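Side-chain contacts in cycloalternan-forming enzyme (Listeria monocytogenes serovar 1/2a, PDB 5F7U), which is a multidomain glycoside hydrolase family 31 protein, in which a closed parallel TIM barrel is flanked along the chain by beta-rich domains: residues I751-E754 and G755-E758; N551-K554 and G555-R559; E54-N58 and G59-E63; S313-E316 and D317-S320; F571-A574 and K575-P579. The protein carries 1 engineered substitution. All blocks are in the same frame, centred on the assembly; numbering follows the deposited sequence.

From the N terminus, interaction 3 closes the tight turn of the beta hairpin formed by strands 49-57 and 60-73, at the surface of the N-terminal region. Interaction 4 closes the loop joining strands 307-311 and 318-327. Interactions 2 and 5 sit near the two ends of helix 555-577 of the TIM barrel, their centres about 26 Å apart: one opens the helix and the other finishes it. Interaction 1 shapes a loop between strands 746-748 and 758-763, beyond the barrel. Each contact is local and joins directly consecutive residues, so the five follow in series, with none nesting within or crossing another, and none touches its neighbour.

Interaction 1 (I751-E754 and G755-E758); sequences IVQE and GQTE
The extended side chain of Q756 reaches alongside the turn and brings its OE1 to Q753 and I751. OE1 of Q756 lies 3.3 Å from CB of Q753 and 3.5 Å from CG2 of I751, against aliphatic carbons of both residues. The two glutamine side chains cross obliquely, Q756 OE1 3.5 Å from Q753 CD, with the amide planes 34° apart. Q756 reaches this place with CG anti to the backbone N (chi1 177°).

Both ends of this amide have polar partners. A water donates to Q756 OE1 at 2.7 Å and accepts from V752 N, linking the glutamine to the start of the loop. NE2 of Q756 gives a hydrogen bond to the backbone O of E758 at 3.1 Å. Q756 N bonds to Q753 O at 3.3 Å, and this bond closes a type II beta turn whose third residue, G755, has positive phi. The turn lies in the loop between strands 746-748 and 758-763, in the C-terminal domain region of the glycoside hydrolase family 31 fold.

Farther out, helix 642-653 supports the turn: E643 accepts from G755 N, and R647 donates to Q756 O. The amide nitrogen of Q753 turns instead to E738, while Q611 holds V752 O. Since OE1 receives a water proton and NE2 gives one to a carbonyl, the two bonds together favour one orientation of the Q756 amide and should hold it against rotation: a flip would set OE1 against the carbonyl oxygen of E758 and would also cost the proton the water now gives.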
loop_
_atom_site.group_PDB
_atom_site.type_symbol
_atom_site.label_atom_id
_atom_site.label_comp_id
_atom_site.label_asym_id
_atom_site.label_seq_id
_atom_site.Cartn_x
_atom_site.Cartn_y
_atom_site.Cartn_z
ATOM N N ILE A 751 5.586 -16.476 3.713
ATOM C CA ILE A 751 4.914 -17.465 4.549
ATOM C C ILE A 751 4.420 -16.703 5.771
ATOM O O ILE A 751 5.231 -16.256 6.610
ATOM C CB ILE A 751 5.854 -18.636 4.950
ATOM C CG1 ILE A 751 6.106 -19.596 3.780
ATOM C CG2 ILE A 751 5.195 -19.491 6.036
ATOM C CD1 ILE A 751 7.023 -19.102 2.682
ATOM N N VAL A 752 3.098 -16.534 5.864
ATOM C CA VAL A 752 2.514 -15.708 6.938
ATOM C C VAL A 752 1.679 -16.549 7.902
ATOM O O VAL A 752 0.882 -16.013 8.685
ATOM C CB VAL A 752 1.671 -14.532 6.386
ATOM C CG1 VAL A 752 2.542 -13.627 5.514
ATOM C CG2 VAL A 752 0.483 -15.061 5.591
ATOM N N GLN A 753 1.883 -17.861 7.849
ATOM C CA GLN A 753 1.209 -18.791 8.764
ATOM C C GLN A 753 2.222 -19.487 9.639
ATOM O O GLN A 753 3.233 -19.986 9.156
ATOM C CB GLN A 753 0.418 -19.837 7.987
ATOM C CG GLN A 753 -0.685 -19.247 7.117
ATOM C CD GLN A 753 -1.357 -20.291 6.258
ATOM O OE1 GLN A 753 -1.525 -21.440 6.682
ATOM N NE2 GLN A 753 -1.738 -19.916 5.036
ATOM N N GLU A 754 1.942 -19.478 10.938
ATOM C CA GLU A 754 2.781 -20.124 11.939
ATOM C C GLU A 754 2.897 -21.630 11.672
ATOM O O GLU A 754 1.893 -22.305 11.414
ATOM C CB GLU A 754 2.188 -19.865 13.313
ATOM C CG GLU A 754 3.105 -20.180 14.495
ATOM C CD GLU A 754 2.429 -19.919 15.841
ATOM O OE1 GLU A 754 1.463 -19.133 15.917
ATOM O OE2 GLU A 754 2.836 -20.521 16.850
ATOM N N GLY A 755 4.128 -22.138 11.719
ATOM C CA GLY A 755 4.419 -23.558 11.485
ATOM C C GLY A 755 4.407 -24.031 10.037
ATOM O O GLY A 755 4.658 -25.199 9.771
ATOM N N GLN A 756 4.107 -23.135 9.090
ATOM C CA GLN A 756 3.971 -23.539 7.700
ATOM C C GLN A 756 5.335 -23.684 7.021
ATOM O O GLN A 756 6.204 -22.822 7.182
ATOM C CB GLN A 756 3.131 -22.508 6.947
ATOM C CG GLN A 756 2.984 -22.798 5.458
ATOM C CD GLN A 756 2.101 -21.782 4.748
ATOM O OE1 GLN A 756 1.999 -20.627 5.158
ATOM N NE2 GLN A 756 1.469 -22.212 3.672
ATOM N N THR A 757 5.515 -24.787 6.303
ATOM C CA THR A 757 6.664 -24.967 5.407
ATOM C C THR A 757 6.255 -25.388 3.980
ATOM O O THR A 757 7.064 -25.311 3.061
ATOM C CB THR A 757 7.686 -25.978 5.967
ATOM O OG1 THR A 757 7.026 -27.226 6.191
ATOM C CG2 THR A 757 8.314 -25.497 7.294
ATOM N N GLU A 758 5.011 -25.810 3.780
ATOM C CA GLU A 758 4.543 -26.072 2.415
ATOM C C GLU A 758 3.673 -24.908 1.965
ATOM O O GLU A 758 2.516 -24.796 2.382
ATOM C CB GLU A 758 3.798 -27.415 2.303
ATOM C CG GLU A 758 4.713 -28.641 2.327
ATOM C CD GLU A 758 5.612 -28.785 1.078
ATOM O OE1 GLU A 758 5.315 -28.192 -0.000
ATOM O OE2 GLU A 758 6.628 -29.528 1.159
HETATM O O HOH W 1 1.499 -18.192 4.059
#

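Interaction 2 (N551-K554 and G555-R559); sequences NGEK and GQEMR
The carboxylates of E553 and E557 lie flat against each other, their planes only 9° apart, although the two side chains cross at about a right angle. CD of E553 is 3.6 Å from CD of E557, and the oxygens OE2 of E553 and OE2 of E557 approach to 3.8 Å, a close pairing of like charges. Such a stack would be expected to favour protonation of one partner or a compensating environment, and the nearby N-terminal end of a helix could ease it in part. A chi1 of -161° swings the extended chain of E557 back toward E553, over the residues preceding the helix. A water donates to E557 OE1 and accepts from K554 N.

M558 also crosses E553 at about a right angle. Bent at chi2 and chi3, it curls so that its SD sits 3.3 Å from OE1 of E553, and the amide ND2 of N551 comes to 3.8 Å from the same M558 SD. N551 in turn uses OD1 to accept from E553 N at 3.0 Å, in an Asx turn that shapes the approach to E553, with the donor above the carbonyl plane.

K554 holds the N-cap position. Its carbonyl oxygen takes M558 N at 3.0 Å, and a weak second bond from E557 N. Further round the turn, R559 leads away to W543, in a cation-pi contact. Together these make the N-terminal end of helix 555-577, with an Asx turn in the preceding loop, the N-cap K554 and the first turn; this helix follows the fourth strand of the TIM barrel.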
loop_
_atom_site.group_PDB
_atom_site.type_symbol
_atom_site.label_atom_id
_atom_site.label_comp_id
_atom_site.label_asym_id
_atom_site.label_seq_id
_atom_site.Cartn_x
_atom_site.Cartn_y
_atom_site.Cartn_z
ATOM N N ASN A 551 -9.860 27.804 6.907
ATOM C CA ASN A 551 -10.443 27.670 5.580
ATOM C C ASN A 551 -11.978 27.707 5.607
ATOM O O ASN A 551 -12.610 27.549 4.573
ATOM C CB ASN A 551 -9.907 26.415 4.853
ATOM C CG ASN A 551 -10.335 25.097 5.509
ATOM O OD1 ASN A 551 -11.010 25.081 6.542
ATOM N ND2 ASN A 551 -9.936 23.992 4.911
ATOM N N GLY A 552 -12.564 27.908 6.786
ATOM C CA GLY A 552 -14.022 27.980 6.946
ATOM C C GLY A 552 -14.704 26.629 7.092
ATOM O O GLY A 552 -15.884 26.566 7.447
ATOM N N GLU A 553 -13.960 25.551 6.843
ATOM C CA GLU A 553 -14.478 24.194 6.999
ATOM C C GLU A 553 -14.550 23.774 8.468
ATOM O O GLU A 553 -13.811 24.279 9.328
ATOM C CB GLU A 553 -13.640 23.182 6.211
ATOM C CG GLU A 553 -13.641 23.428 4.704
ATOM C CD GLU A 553 -12.848 22.393 3.931
ATOM O OE1 GLU A 553 -12.430 21.366 4.521
ATOM O OE2 GLU A 553 -12.672 22.580 2.707
ATOM N N LYS A 554 -15.470 22.858 8.734
ATOM C CA LYS A 554 -15.717 22.423 10.098
ATOM C C LYS A 554 -15.329 20.957 10.312
ATOM O O LYS A 554 -14.745 20.320 9.429
ATOM C CB LYS A 554 -17.141 22.793 10.537
ATOM C CG LYS A 554 -17.270 24.316 10.678
ATOM C CD LYS A 554 -18.665 24.785 11.024
ATOM C CE LYS A 554 -18.678 26.306 11.158
ATOM N NZ LYS A 554 -19.862 26.777 11.927
ATOM N N GLY A 555 -15.604 20.441 11.502
ATOM C CA GLY A 555 -15.017 19.164 11.932
ATOM C C GLY A 555 -15.424 17.964 11.104
ATOM O O GLY A 555 -14.629 17.036 10.954
ATOM N N GLN A 556 -16.651 17.944 10.591
ATOM C CA GLN A 556 -17.078 16.815 9.752
ATOM C C GLN A 556 -16.265 16.722 8.479
ATOM O O GLN A 556 -15.879 15.631 8.064
ATOM C CB GLN A 556 -18.547 16.930 9.379
ATOM C CG GLN A 556 -19.460 16.594 10.532
ATOM C CD GLN A 556 -20.873 17.008 10.218
ATOM O OE1 GLN A 556 -21.197 18.192 10.264
ATOM N NE2 GLN A 556 -21.717 16.046 9.881
ATOM N N GLU A 557 -16.033 17.868 7.860
ATOM C CA GLU A 557 -15.319 17.908 6.594
ATOM C C GLU A 557 -13.824 17.711 6.800
ATOM O O GLU A 557 -13.135 17.124 5.958
ATOM C CB GLU A 557 -15.575 19.241 5.889
ATOM C CG GLU A 557 -15.258 19.151 4.403
ATOM C CD GLU A 557 -15.774 20.317 3.602
ATOM O OE1 GLU A 557 -16.283 21.295 4.176
ATOM O OE2 GLU A 557 -15.652 20.243 2.360
ATOM N N MET A 558 -13.324 18.203 7.923
ATOM C CA MET A 558 -11.887 18.272 8.138
ATOM C C MET A 558 -11.272 17.067 8.813
ATOM O O MET A 558 -10.054 16.897 8.700
ATOM C CB MET A 558 -11.515 19.543 8.904
ATOM C CG MET A 558 -11.413 20.775 8.011
ATOM S SD MET A 558 -10.133 20.669 6.741
ATOM C CE MET A 558 -8.634 20.427 7.709
ATOM N N ARG A 559 -12.064 16.240 9.499
ATOM C CA ARG A 559 -11.457 15.099 10.201
ATOM C C ARG A 559 -10.535 14.252 9.292
ATOM O O ARG A 559 -9.371 14.002 9.662
ATOM C CB ARG A 559 -12.467 14.199 10.916
ATOM C CG ARG A 559 -11.725 13.042 11.584
ATOM C CD ARG A 559 -12.607 12.210 12.452
ATOM N NE ARG A 559 -11.872 11.059 12.986
ATOM C CZ ARG A 559 -11.218 11.026 14.141
ATOM N NH1 ARG A 559 -11.137 12.107 14.944
ATOM N NH2 ARG A 559 -10.617 9.887 14.497
HETATM O O HOH W 2 -17.235 22.242 6.625
#

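Interaction 3 (E54-N58 and G59-E63); sequences EWTKN and GVAQE
W55 and E63 are joined through the indole: NE1 of W55 donates to the backbone O of E63 at 2.9 Å, with the acceptor tilted 26° out of the ring plane. The main chain adds a straighter bond beside it, Q62 N to W55 O at 3.0 Å. Farther toward the turn, K57 N bonds to V60 O at 2.9 Å and V60 N returns a bond to K57 O. V60 O is gripped twice, since NE2 of Q62 also donates to it at 3.0 Å; this donor and K57 N arrive from opposite faces of the carbonyl plane, while the acceptor lies in the plane of the Q62 amide.

These bonds define a tight antiparallel beta hairpin, strands 49-57 and 60-73, in which K57 and V60 form a hydrogen-bonded pair and T56 and A61 a non-hydrogen-bonded one. A type I' turn from K57 to V60 joins them, with N58 and G59 both at positive phi.

Over the face of the indole lies Q62. Its CB makes a CH-pi contact with the five-membered ring, Q62 CB lying 3.4 Å from W55 CE2, and CG spreads over the six-membered part. Q62 bends at chi2 (-64°), which takes its amide away from the ring to V60 O and places Q62 NE2 3.8 Å from CB of K57. On the side of the sheet carrying T56 and A61, CG2 of T56 packs against A61 CA, and a water links T56 OG1 with G59 N. Outside the hairpin, N58 bonds with its side-chain atoms to D90 and to the backbone of E91, while I92 and Y94 of strand 91-100 touch W55.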
loop_
_atom_site.group_PDB
_atom_site.type_symbol
_atom_site.label_atom_id
_atom_site.label_comp_id
_atom_site.label_asym_id
_atom_site.label_seq_id
_atom_site.Cartn_x
_atom_site.Cartn_y
_atom_site.Cartn_z
ATOM N N GLU A 54 -37.199 23.320 27.137
ATOM C CA GLU A 54 -37.992 24.391 26.567
ATOM C C GLU A 54 -37.705 24.448 25.076
ATOM O O GLU A 54 -36.554 24.401 24.656
ATOM C CB GLU A 54 -37.650 25.701 27.251
ATOM C CG GLU A 54 -38.049 25.683 28.711
ATOM C CD GLU A 54 -37.727 26.965 29.454
ATOM O OE1 GLU A 54 -37.287 27.951 28.817
ATOM O OE2 GLU A 54 -37.935 26.983 30.687
ATOM N N TRP A 55 -38.754 24.524 24.262
ATOM C CA TRP A 55 -38.549 24.275 22.830
ATOM C C TRP A 55 -39.642 24.817 21.941
ATOM O O TRP A 55 -40.747 25.112 22.412
ATOM C CB TRP A 55 -38.329 22.771 22.573
ATOM C CG TRP A 55 -39.497 21.858 22.852
ATOM C CD1 TRP A 55 -40.140 21.663 24.051
ATOM C CD2 TRP A 55 -40.127 20.989 21.918
ATOM N NE1 TRP A 55 -41.145 20.743 23.908
ATOM C CE2 TRP A 55 -41.149 20.292 22.617
ATOM C CE3 TRP A 55 -39.916 20.711 20.558
ATOM C CZ2 TRP A 55 -41.985 19.352 21.992
ATOM C CZ3 TRP A 55 -40.748 19.776 19.930
ATOM C CH2 TRP A 55 -41.765 19.102 20.653
ATOM N N THR A 56 -39.293 24.977 20.669
ATOM C CA THR A 56 -40.228 25.420 19.634
ATOM C C THR A 56 -40.202 24.427 18.484
ATOM O O THR A 56 -39.183 23.766 18.237
ATOM C CB THR A 56 -39.898 26.832 19.089
ATOM O OG1 THR A 56 -38.574 26.836 18.547
ATOM C CG2 THR A 56 -40.001 27.896 20.179
ATOM N N LYS A 57 -41.330 24.318 17.793
ATOM C CA LYS A 57 -41.419 23.526 16.576
ATOM C C LYS A 57 -41.962 24.454 15.519
ATOM O O LYS A 57 -43.063 24.988 15.683
ATOM C CB LYS A 57 -42.353 22.328 16.763
ATOM C CG LYS A 57 -42.655 21.590 15.461
ATOM C CD LYS A 57 -43.258 20.220 15.699
ATOM C CE LYS A 57 -44.717 20.261 16.082
ATOM N NZ LYS A 57 -45.271 18.909 15.801
ATOM N N ASN A 58 -41.189 24.646 14.451
ATOM C CA ASN A 58 -41.543 25.573 13.366
ATOM C C ASN A 58 -41.878 26.975 13.894
ATOM O O ASN A 58 -42.807 27.636 13.425
ATOM C CB ASN A 58 -42.667 24.983 12.502
ATOM C CG ASN A 58 -42.303 23.616 11.955
ATOM O OD1 ASN A 58 -41.180 23.409 11.496
ATOM N ND2 ASN A 58 -43.237 22.674 12.021
ATOM N N GLY A 59 -41.088 27.398 14.881
ATOM C CA GLY A 59 -41.220 28.691 15.528
ATOM C C GLY A 59 -42.288 28.791 16.609
ATOM O O GLY A 59 -42.408 29.838 17.225
ATOM N N VAL A 60 -43.070 27.729 16.827
ATOM C CA VAL A 60 -44.207 27.754 17.767
ATOM C C VAL A 60 -43.767 27.121 19.073
ATOM O O VAL A 60 -43.333 25.971 19.082
ATOM C CB VAL A 60 -45.437 26.988 17.205
ATOM C CG1 VAL A 60 -46.593 26.956 18.208
ATOM C CG2 VAL A 60 -45.896 27.605 15.894
ATOM N N ALA A 61 -43.898 27.865 20.171
ATOM C CA ALA A 61 -43.542 27.362 21.497
ATOM C C ALA A 61 -44.382 26.131 21.830
ATOM O O ALA A 61 -45.605 26.129 21.632
ATOM C CB ALA A 61 -43.736 28.442 22.548
ATOM N N GLN A 62 -43.705 25.081 22.278
ATOM C CA GLN A 62 -44.335 23.823 22.664
ATOM C C GLN A 62 -44.436 23.730 24.174
ATOM O O GLN A 62 -43.761 24.481 24.878
ATOM C CB GLN A 62 -43.499 22.659 22.142
ATOM C CG GLN A 62 -43.323 22.662 20.629
ATOM C CD GLN A 62 -44.646 22.490 19.928
ATOM O OE1 GLN A 62 -45.306 21.469 20.090
ATOM N NE2 GLN A 62 -45.055 23.493 19.168
ATOM N N GLU A 63 -45.273 22.820 24.687
ATOM C CA GLU A 63 -45.260 22.548 26.120
ATOM C C GLU A 63 -43.917 21.929 26.481
ATOM O O GLU A 63 -43.386 21.096 25.719
ATOM C CB GLU A 63 -46.419 21.655 26.559
ATOM C CG GLU A 63 -47.823 22.216 26.264
ATOM C CD GLU A 63 -48.131 23.598 26.859
ATOM O OE1 GLU A 63 -47.637 23.966 27.956
ATOM O OE2 GLU A 63 -48.931 24.331 26.232
HETATM O O HOH W 3 -41.189 24.576 25.757
HETATM O O HOH W 4 -38.622 26.094 15.861
#

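Interaction 4 (S313-E316 and D317-S320); sequences SKVE and DKYS
D317 and V315 lie side by side, pointing the same way, at the bend of a short loop. From its CB, D317 first meets the backbone it has just left: D317 CB is 3.5 Å from E316 C. CG stands between the backbone N and the carbonyl carbon (chi1 69°), which turns the carboxylate back along the chain to V315. There one oxygen, OD1 of D317, presses on the methyl CG1 of V315 at 3.2 Å. The same OD1 is hydrogen-bonded to the hydroxyl of Y219, so OD1 both bonds to Y219 and touches the V315 methyl. E316 crosses D317 at about a right angle, with OE1 of E316 5.5 Å from OD1 of D317; its chain bends at chi2, and its OE2 is hydrogen-bonded to OG of S246.

V315 in turn receives K318. V315 CB lies 3.8 Å from K318 CB. The amine end of the lysine goes to the ring of Y219 in a cation-pi contact. The backbone closes under them: K318 N bonds to V315 O at 3.2 Å. A water spans the mouth of the loop, accepting from K314 N at 2.9 Å and donating to K318 O at 2.8 Å.

The bond between K318 N and V315 O closes a type I beta turn from V315 to K318, with the side-chain contacts packed on it. The turn lies within the loop that joins the antiparallel strands 307-311 and 318-327, where the chain enters the second strand of a beta hairpin.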
loop_
_atom_site.group_PDB
_atom_site.type_symbol
_atom_site.label_atom_id
_atom_site.label_comp_id
_atom_site.label_asym_id
_atom_site.label_seq_id
_atom_site.Cartn_x
_atom_site.Cartn_y
_atom_site.Cartn_z
ATOM N N SER A 313 -23.528 -5.517 1.259
ATOM C CA SER A 313 -23.643 -5.758 2.704
ATOM C C SER A 313 -25.098 -5.742 3.173
ATOM O O SER A 313 -25.394 -6.198 4.280
ATOM C CB SER A 313 -22.872 -4.670 3.461
ATOM O OG SER A 313 -23.416 -3.400 3.131
ATOM N N LYS A 314 -25.997 -5.206 2.348
ATOM C CA LYS A 314 -27.420 -5.092 2.690
ATOM C C LYS A 314 -28.224 -6.033 1.815
ATOM O O LYS A 314 -28.944 -6.899 2.310
ATOM C CB LYS A 314 -27.949 -3.658 2.508
ATOM C CG LYS A 314 -27.126 -2.547 3.157
ATOM C CD LYS A 314 -27.037 -2.681 4.669
ATOM C CE LYS A 314 -26.360 -1.451 5.262
ATOM N NZ LYS A 314 -26.003 -1.725 6.679
ATOM N N VAL A 315 -28.081 -5.846 0.507
ATOM C CA VAL A 315 -28.723 -6.651 -0.517
ATOM C C VAL A 315 -27.555 -7.279 -1.288
ATOM O O VAL A 315 -26.550 -6.608 -1.549
ATOM C CB VAL A 315 -29.581 -5.750 -1.443
ATOM C CG1 VAL A 315 -30.244 -6.561 -2.541
ATOM C CG2 VAL A 315 -30.651 -5.009 -0.640
ATOM N N GLU A 316 -27.687 -8.559 -1.645
ATOM C CA GLU A 316 -26.588 -9.336 -2.239
ATOM C C GLU A 316 -26.071 -8.788 -3.579
ATOM O O GLU A 316 -24.922 -9.023 -3.927
ATOM C CB GLU A 316 -27.044 -10.797 -2.419
ATOM C CG GLU A 316 -25.941 -11.815 -2.708
ATOM C CD GLU A 316 -25.615 -12.008 -4.197
ATOM O OE1 GLU A 316 -26.489 -11.800 -5.080
ATOM O OE2 GLU A 316 -24.462 -12.387 -4.499
ATOM N N ASP A 317 -26.937 -8.112 -4.329
ATOM C CA ASP A 317 -26.588 -7.622 -5.661
ATOM C C ASP A 317 -26.522 -6.096 -5.728
ATOM O O ASP A 317 -26.590 -5.526 -6.809
ATOM C CB ASP A 317 -27.564 -8.187 -6.722
ATOM C CG ASP A 317 -28.976 -7.636 -6.601
ATOM O OD1 ASP A 317 -29.350 -7.072 -5.551
ATOM O OD2 ASP A 317 -29.752 -7.794 -7.571
ATOM N N LYS A 318 -26.361 -5.445 -4.577
ATOM C CA LYS A 318 -26.339 -3.981 -4.531
ATOM C C LYS A 318 -25.100 -3.474 -3.812
ATOM O O LYS A 318 -24.771 -3.959 -2.730
ATOM C CB LYS A 318 -27.578 -3.464 -3.790
ATOM C CG LYS A 318 -27.728 -1.937 -3.773
ATOM C CD LYS A 318 -28.899 -1.471 -2.915
ATOM C CE LYS A 318 -30.226 -1.898 -3.506
ATOM N NZ LYS A 318 -31.362 -1.147 -2.889
ATOM N N TYR A 319 -24.413 -2.502 -4.403
ATOM C CA TYR A 319 -23.485 -1.685 -3.598
ATOM C C TYR A 319 -23.871 -0.219 -3.597
ATOM O O TYR A 319 -24.467 0.278 -4.552
ATOM C CB TYR A 319 -21.997 -1.895 -3.936
ATOM C CG TYR A 319 -21.505 -1.235 -5.204
ATOM C CD1 TYR A 319 -21.035 0.094 -5.197
ATOM C CD2 TYR A 319 -21.484 -1.941 -6.406
ATOM C CE1 TYR A 319 -20.554 0.693 -6.372
ATOM C CE2 TYR A 319 -20.996 -1.363 -7.588
ATOM C CZ TYR A 319 -20.525 -0.046 -7.562
ATOM O OH TYR A 319 -20.071 0.522 -8.733
ATOM N N SER A 320 -23.523 0.474 -2.511
ATOM C CA SER A 320 -24.014 1.834 -2.313
ATOM C C SER A 320 -22.943 2.665 -1.660
ATOM O O SER A 320 -22.102 2.119 -0.944
ATOM C CB SER A 320 -25.243 1.838 -1.407
ATOM O OG SER A 320 -26.231 0.911 -1.856
HETATM O O HOH W 5 -25.931 -3.776 -0.208
#

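Interaction 5 (F571-A574 and K575-P579); sequences FDFA and KSINP
F573 and I577, one turn apart, pack side by side and point the same way, with CE1 of F573 3.6 Å from CD1 of I577. A chi1 of 166° turns the phenyl of F573 along the helix toward I577, and L526 of helix 523-527 touches both side chains, so the pair lies at a helix-helix interface. F571 makes a second packed patch: CD of K575 rests 3.6 Å from CZ of F571, with CG of the lysine over one face of the ring, and L360 and S583 touch F571 from outside.

This is the C-terminal part of helix 555-577 of the TIM barrel, where the i to i+4 bonds run on, K575 N to F571 O at 3.1 Å and N578 N to A574 O at 2.8 Å. A574 O also accepts from I577 N, so A574 O is gripped twice.

The solvent side is looser. S576 and D572 are exposed there. S576 bonds back to the helix: its OG donates to F573 O at 2.7 Å, the hydroxyl standing between its own backbone N and carbonyl carbon (chi1 83°). N578, where the chain leaves the helix, is held through its side chain by E580 N and I531 O.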
loop_
_atom_site.group_PDB
_atom_site.type_symbol
_atom_site.label_atom_id
_atom_site.label_comp_id
_atom_site.label_asym_id
_atom_site.label_seq_id
_atom_site.Cartn_x
_atom_site.Cartn_y
_atom_site.Cartn_z
ATOM N N PHE A 571 6.198 17.679 5.173
ATOM C CA PHE A 571 6.964 17.093 4.070
ATOM C C PHE A 571 7.524 18.203 3.170
ATOM O O PHE A 571 8.719 18.206 2.852
ATOM C CB PHE A 571 6.085 16.137 3.236
ATOM C CG PHE A 571 6.801 15.500 2.061
ATOM C CD1 PHE A 571 7.763 14.499 2.257
ATOM C CD2 PHE A 571 6.496 15.884 0.753
ATOM C CE1 PHE A 571 8.420 13.912 1.168
ATOM C CE2 PHE A 571 7.156 15.315 -0.334
ATOM C CZ PHE A 571 8.111 14.318 -0.132
ATOM N N ASP A 572 6.648 19.136 2.782
ATOM C CA ASP A 572 7.040 20.268 1.922
ATOM C C ASP A 572 8.048 21.164 2.620
ATOM O O ASP A 572 9.029 21.606 2.013
ATOM C CB ASP A 572 5.827 21.119 1.535
ATOM C CG ASP A 572 4.847 20.380 0.635
ATOM O OD1 ASP A 572 5.171 19.273 0.152
ATOM O OD2 ASP A 572 3.731 20.921 0.432
ATOM N N PHE A 573 7.803 21.427 3.899
ATOM C CA PHE A 573 8.722 22.263 4.684
ATOM C C PHE A 573 10.130 21.661 4.754
ATOM O O PHE A 573 11.118 22.359 4.484
ATOM C CB PHE A 573 8.160 22.520 6.081
ATOM C CG PHE A 573 9.173 23.072 7.050
ATOM C CD1 PHE A 573 9.707 24.347 6.866
ATOM C CD2 PHE A 573 9.583 22.311 8.151
ATOM C CE1 PHE A 573 10.654 24.871 7.773
ATOM C CE2 PHE A 573 10.516 22.827 9.057
ATOM C CZ PHE A 573 11.058 24.096 8.860
ATOM N N ALA A 574 10.227 20.383 5.114
ATOM C CA ALA A 574 11.529 19.727 5.239
ATOM C C ALA A 574 12.281 19.731 3.903
ATOM O O ALA A 574 13.460 20.062 3.865
ATOM C CB ALA A 574 11.369 18.317 5.785
ATOM N N LYS A 575 11.569 19.410 2.823
ATOM C CA LYS A 575 12.132 19.390 1.468
ATOM C C LYS A 575 12.611 20.746 0.990
ATOM O O LYS A 575 13.599 20.837 0.236
ATOM C CB LYS A 575 11.107 18.817 0.485
ATOM C CG LYS A 575 11.313 17.354 0.198
ATOM C CD LYS A 575 10.520 16.894 -1.034
ATOM C CE LYS A 575 11.284 17.145 -2.319
ATOM N NZ LYS A 575 10.663 16.483 -3.516
ATOM N N SER A 576 11.937 21.807 1.447
ATOM C CA SER A 576 12.312 23.176 1.086
ATOM C C SER A 576 13.721 23.530 1.566
ATOM O O SER A 576 14.422 24.318 0.923
ATOM C CB SER A 576 11.259 24.193 1.573
ATOM O OG SER A 576 11.412 24.576 2.940
ATOM N N ILE A 577 14.137 22.914 2.674
ATOM C CA ILE A 577 15.459 23.118 3.256
ATOM C C ILE A 577 16.451 22.034 2.823
ATOM O O ILE A 577 17.599 22.334 2.463
ATOM C CB ILE A 577 15.379 23.256 4.801
ATOM C CG1 ILE A 577 14.635 24.559 5.156
ATOM C CG2 ILE A 577 16.778 23.281 5.420
ATOM C CD1 ILE A 577 14.046 24.632 6.548
ATOM N N ASN A 578 16.007 20.785 2.863
ATOM C CA ASN A 578 16.830 19.635 2.533
ATOM C C ASN A 578 16.109 18.824 1.452
ATOM O O ASN A 578 15.199 18.061 1.777
ATOM C CB ASN A 578 17.051 18.788 3.800
ATOM C CG ASN A 578 17.847 17.507 3.541
ATOM O OD1 ASN A 578 18.238 17.200 2.415
ATOM N ND2 ASN A 578 18.079 16.747 4.608
ATOM N N PRO A 579 16.519 18.989 0.168
ATOM C CA PRO A 579 15.819 18.312 -0.927
ATOM C C PRO A 579 15.735 16.775 -0.792
ATOM O O PRO A 579 14.884 16.156 -1.443
ATOM C CB PRO A 579 16.634 18.701 -2.158
ATOM C CG PRO A 579 17.281 19.992 -1.813
ATOM C CD PRO A 579 17.540 19.945 -0.326
#